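Local coordinates for mandalate racemase/muconate lactonizing enzyme (PDB 4E4U) that is a putative member of the mandelate racemase/muconate lactonizing enzyme family and probably abstracts a proton alpha to a substrate carboxylate, at the interface of chains A and B and the interface of chains A and C. Numbering follows the deposited sequence. Chains: chain A/B/C, Mandalate racemase/muconate lactonizing enzyme.

Contacts 1 and 2 show how one subunit can use two separate surfaces to build an assembly. About 38 Å separates the centres of their C-alpha atoms, and they share no residue. In contact 1, chain B sends the loop after helix 70-79 towards chain A loops following strands 203-206 and 231-233, and its extended stretch 388-390; in contact 2, helix 88-109 and the residue after 3-10 helix 113-115 of chain A meet their own copies in chain C. Each interface is two-fold symmetric, and two two-fold contacts on one chain could extend pairing towards the deposited eight-chain assembly, whose biological relevance the structure alone does not establish.

Contact 1: the interface of chains A and B. Residues chain A 171, 209, 234, 388-390; chain B 79, 82-83.
The backbone of B:Phe82 takes a left-handed turn (phi 61°) just after helix 70-79, against the extended stretch formed by A:Leu388, A:Gln389 and A:Met390. From this turn the phenyl group is sent into chain A as a plug: CG stands opposite the backbone N (chi1 -172°), which carries the ring away from its own chain. A:Leu388 runs alongside it, pointing the same way, its CD1 methyl 4.0 Å from CD2 of B:Phe82. A:Tyr171 crosses the phenylalanine side chain at about a right angle, CE2 of its ring lying 3.8 Å from CD1 of B:Phe82.

The far rim of the phenyl group meets A:His209. The imidazole turns its CD2 edge to the phenyl face near the CZ rim, the planes 59° apart, and CD2 comes within 3.6 Å of CZ of B:Phe82. The carbonyl oxygen of A:His209 lies in the phenyl plane at the ring edge, 3.5 Å from CE1 of B:Phe82. CE1 of A:Tyr171 sits over the rim of one imidazole face and may help to limit its rotation. A:His209 and A:Glu234 follow strands 203-206 and 231-233, at the barrel end where this family places its catalytic groups, suggesting that the partner's phenylalanine helps wall the active-site region. The carboxylate of A:Glu234, turned almost perpendicular to the phenyl plane, brings OE1 to 3.4 Å from CZ of B:Phe82.

A:Met390 bends at its thioether and covers the base of the plug. Its sulfur SD lies 3.6 Å from CB of B:Ser79, while its terminal methyl CE turns back to 4.0 Å from CD1 of B:Phe82.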
loop_
_atom_site.group_PDB
_atom_site.type_symbol
_atom_site.label_atom_id
_atom_site.label_comp_id
_atom_site.label_asym_id
_atom_site.label_seq_id
_atom_site.Cartn_x
_atom_site.Cartn_y
_atom_site.Cartn_z
ATOM N N TYR A 171 8.245 -33.819 7.197
ATOM C CA TYR A 171 7.440 -32.992 6.318
ATOM C C TYR A 171 6.440 -33.923 5.647
ATOM O O TYR A 171 6.814 -34.977 5.134
ATOM C CB TYR A 171 8.307 -32.261 5.289
ATOM C CG TYR A 171 9.421 -33.081 4.672
ATOM C CD1 TYR A 171 10.654 -33.198 5.301
ATOM C CD2 TYR A 171 9.260 -33.690 3.434
ATOM C CE1 TYR A 171 11.681 -33.923 4.731
ATOM C CE2 TYR A 171 10.281 -34.416 2.857
ATOM C CZ TYR A 171 11.493 -34.530 3.511
ATOM O OH TYR A 171 12.524 -35.250 2.950
ATOM N N HIS A 209 12.332 -28.095 5.456
ATOM C CA HIS A 209 11.698 -28.633 4.249
ATOM C C HIS A 209 10.216 -28.223 4.167
ATOM O O HIS A 209 9.370 -29.005 3.730
ATOM C CB HIS A 209 11.773 -30.167 4.251
ATOM C CG HIS A 209 13.131 -30.729 3.957
ATOM N ND1 HIS A 209 14.104 -30.885 4.916
ATOM C CD2 HIS A 209 13.655 -31.222 2.805
ATOM C CE1 HIS A 209 15.178 -31.430 4.372
ATOM N NE2 HIS A 209 14.932 -31.643 3.093
ATOM N N GLU A 234 13.255 -22.778 3.343
ATOM C CA GLU A 234 11.879 -23.254 3.138
ATOM C C GLU A 234 11.063 -23.316 4.431
ATOM O O GLU A 234 10.645 -24.396 4.859
ATOM C CB GLU A 234 11.883 -24.644 2.492
ATOM C CG GLU A 234 12.372 -24.695 1.057
ATOM C CD GLU A 234 11.720 -25.833 0.303
ATOM O OE1 GLU A 234 11.856 -26.992 0.746
ATOM O OE2 GLU A 234 11.031 -25.577 -0.702
ATOM N N LEU A 388 12.285 -38.380 -4.083
ATOM C CA LEU A 388 12.037 -37.936 -2.711
ATOM C C LEU A 388 10.546 -38.106 -2.487
ATOM O O LEU A 388 9.788 -38.111 -3.453
ATOM C CB LEU A 388 12.398 -36.458 -2.533
ATOM C CG LEU A 388 13.871 -36.067 -2.436
ATOM C CD1 LEU A 388 14.006 -34.553 -2.449
ATOM C CD2 LEU A 388 14.494 -36.641 -1.174
ATOM N N GLN A 389 10.119 -38.241 -1.234
ATOM C CA GLN A 389 8.695 -38.330 -0.911
ATOM C C GLN A 389 8.369 -37.548 0.352
ATOM O O GLN A 389 9.256 -37.282 1.173
ATOM C CB GLN A 389 8.262 -39.794 -0.729
ATOM C CG GLN A 389 8.428 -40.617 -1.990
ATOM C CD GLN A 389 7.907 -42.042 -1.909
ATOM O OE1 GLN A 389 7.978 -42.777 -2.896
ATOM N NE2 GLN A 389 7.389 -42.445 -0.748
ATOM N N MET A 390 7.102 -37.168 0.501
ATOM C CA MET A 390 6.634 -36.565 1.746
ATOM C C MET A 390 5.912 -37.607 2.584
ATOM O O MET A 390 5.385 -38.583 2.049
ATOM C CB MET A 390 5.725 -35.365 1.470
ATOM C CG MET A 390 6.361 -34.362 0.525
ATOM S SD MET A 390 5.551 -32.771 0.440
ATOM C CE MET A 390 6.038 -32.040 2.001
ATOM N N SER B 79 1.279 -33.185 -3.058
ATOM C CA SER B 79 2.558 -33.246 -2.350
ATOM C C SER B 79 3.568 -34.189 -3.002
ATOM O O SER B 79 4.743 -34.207 -2.621
ATOM C CB SER B 79 2.314 -33.698 -0.910
ATOM O OG SER B 79 1.455 -32.777 -0.249
ATOM N N PHE B 82 7.784 -34.659 -3.067
ATOM C CA PHE B 82 8.271 -33.452 -2.398
ATOM C C PHE B 82 8.059 -32.245 -3.313
ATOM O O PHE B 82 8.989 -31.547 -3.708
ATOM C CB PHE B 82 9.730 -33.593 -1.940
ATOM C CG PHE B 82 10.205 -32.450 -1.078
ATOM C CD1 PHE B 82 9.478 -32.065 0.047
ATOM C CD2 PHE B 82 11.371 -31.754 -1.386
ATOM C CE1 PHE B 82 9.906 -31.008 0.850
ATOM C CE2 PHE B 82 11.801 -30.694 -0.594
ATOM C CZ PHE B 82 11.075 -30.325 0.525
ATOM N N THR B 83 6.799 -32.024 -3.651
ATOM C CA THR B 83 6.410 -30.865 -4.439
ATOM C C THR B 83 5.580 -29.936 -3.551
ATOM O O THR B 83 6.124 -29.007 -2.953
ATOM C CB THR B 83 5.707 -31.290 -5.761
ATOM O OG1 THR B 83 4.626 -32.188 -5.476
ATOM C CG2 THR B 83 6.720 -31.979 -6.697
#

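Contact 2: the interface of chains A and C. Residues chain A 105, 109, 116; chain C 105, 109, 116.
In A:Leu116 and C:Leu116 alike, CG lies beside the backbone N and opposite the carbonyl carbon (chi1 -56°), which turns the branched end towards the partner chain; in A:Ile105 and C:Ile105 the similar chi1 of -64° places CG1 so that the branch methyl CG2 is left facing the leucines. CD2 of A:Leu116 then approaches CG2 of C:Ile105 at 4.2 Å, and the symmetry mate repeats the contact with the chains exchanged.

The other leucine methyl works within its own chain: CD1 of A:Leu116 rests 3.9 Å from CG2 of A:Ile105. Each isoleucine branch methyl is therefore shared by one leucine from either chain, an interleaved arrangement of saturated groups in van der Waals contact.

At the C-terminal ends of the paired helices 88-109, CB of A:Ala109 and CB of C:Ala109 lie 3.8 Å apart. The two methyls sit side by side, pointing roughly the same way, and their small size probably allows the helix ends to come this close.

On the other side of the leucines a water bridges the chains. It lies 2.8 Å from the backbone carbonyl O of A:Leu116 and equally far from that of C:Leu116, and the two directions open at about 95°.

With its methyl contacts and shared water, this patch forms part of a symmetric seam that joins like subunits in the deposited assembly and may contribute to the oligomer.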
loop_
_atom_site.group_PDB
_atom_site.type_symbol
_atom_site.label_atom_id
_atom_site.label_comp_id
_atom_site.label_asym_id
_atom_site.label_seq_id
_atom_site.Cartn_x
_atom_site.Cartn_y
_atom_site.Cartn_z
ATOM N N ILE A 105 26.491 -26.272 -27.372
ATOM C CA ILE A 105 26.888 -24.917 -27.749
ATOM C C ILE A 105 28.339 -24.651 -27.327
ATOM O O ILE A 105 29.147 -24.157 -28.120
ATOM C CB ILE A 105 25.944 -23.855 -27.114
ATOM C CG1 ILE A 105 24.511 -23.985 -27.651
ATOM C CG2 ILE A 105 26.472 -22.443 -27.342
ATOM C CD1 ILE A 105 23.511 -23.101 -26.905
ATOM N N ALA A 109 31.722 -24.125 -29.671
ATOM C CA ALA A 109 32.505 -22.897 -29.524
ATOM C C ALA A 109 33.885 -23.150 -28.905
ATOM O O ALA A 109 34.727 -22.250 -28.873
ATOM C CB ALA A 109 31.728 -21.875 -28.697
ATOM N N LEU A 116 30.249 -18.113 -21.967
ATOM C CA LEU A 116 29.238 -17.627 -22.902
ATOM C C LEU A 116 28.058 -16.972 -22.188
ATOM O O LEU A 116 27.299 -16.219 -22.801
ATOM C CB LEU A 116 28.742 -18.768 -23.795
ATOM C CG LEU A 116 29.846 -19.488 -24.571
ATOM C CD1 LEU A 116 29.278 -20.662 -25.349
ATOM C CD2 LEU A 116 30.546 -18.509 -25.504
ATOM N N ILE C 105 33.754 -12.314 -29.159
ATOM C CA ILE C 105 33.256 -13.603 -28.686
ATOM C C ILE C 105 32.576 -14.363 -29.833
ATOM O O ILE C 105 32.848 -15.549 -30.051
ATOM C CB ILE C 105 32.261 -13.424 -27.502
ATOM C CG1 ILE C 105 32.955 -12.821 -26.272
ATOM C CG2 ILE C 105 31.591 -14.745 -27.141
ATOM C CD1 ILE C 105 31.976 -12.437 -25.161
ATOM N N ALA C 109 33.773 -17.823 -31.785
ATOM C CA ALA C 109 32.867 -18.972 -31.817
ATOM C C ALA C 109 32.326 -19.257 -33.223
ATOM O O ALA C 109 31.691 -20.288 -33.448
ATOM C CB ALA C 109 31.717 -18.760 -30.836
ATOM N N LEU C 116 24.287 -16.816 -29.206
ATOM C CA LEU C 116 24.909 -17.053 -27.907
ATOM C C LEU C 116 24.108 -16.439 -26.761
ATOM O O LEU C 116 24.285 -16.820 -25.603
ATOM C CB LEU C 116 26.341 -16.512 -27.893
ATOM C CG LEU C 116 27.240 -17.075 -28.995
ATOM C CD1 LEU C 116 28.606 -16.411 -28.966
ATOM C CD2 LEU C 116 27.368 -18.584 -28.839
HETATM O O HOH W 1 24.528 -15.710 -23.015
#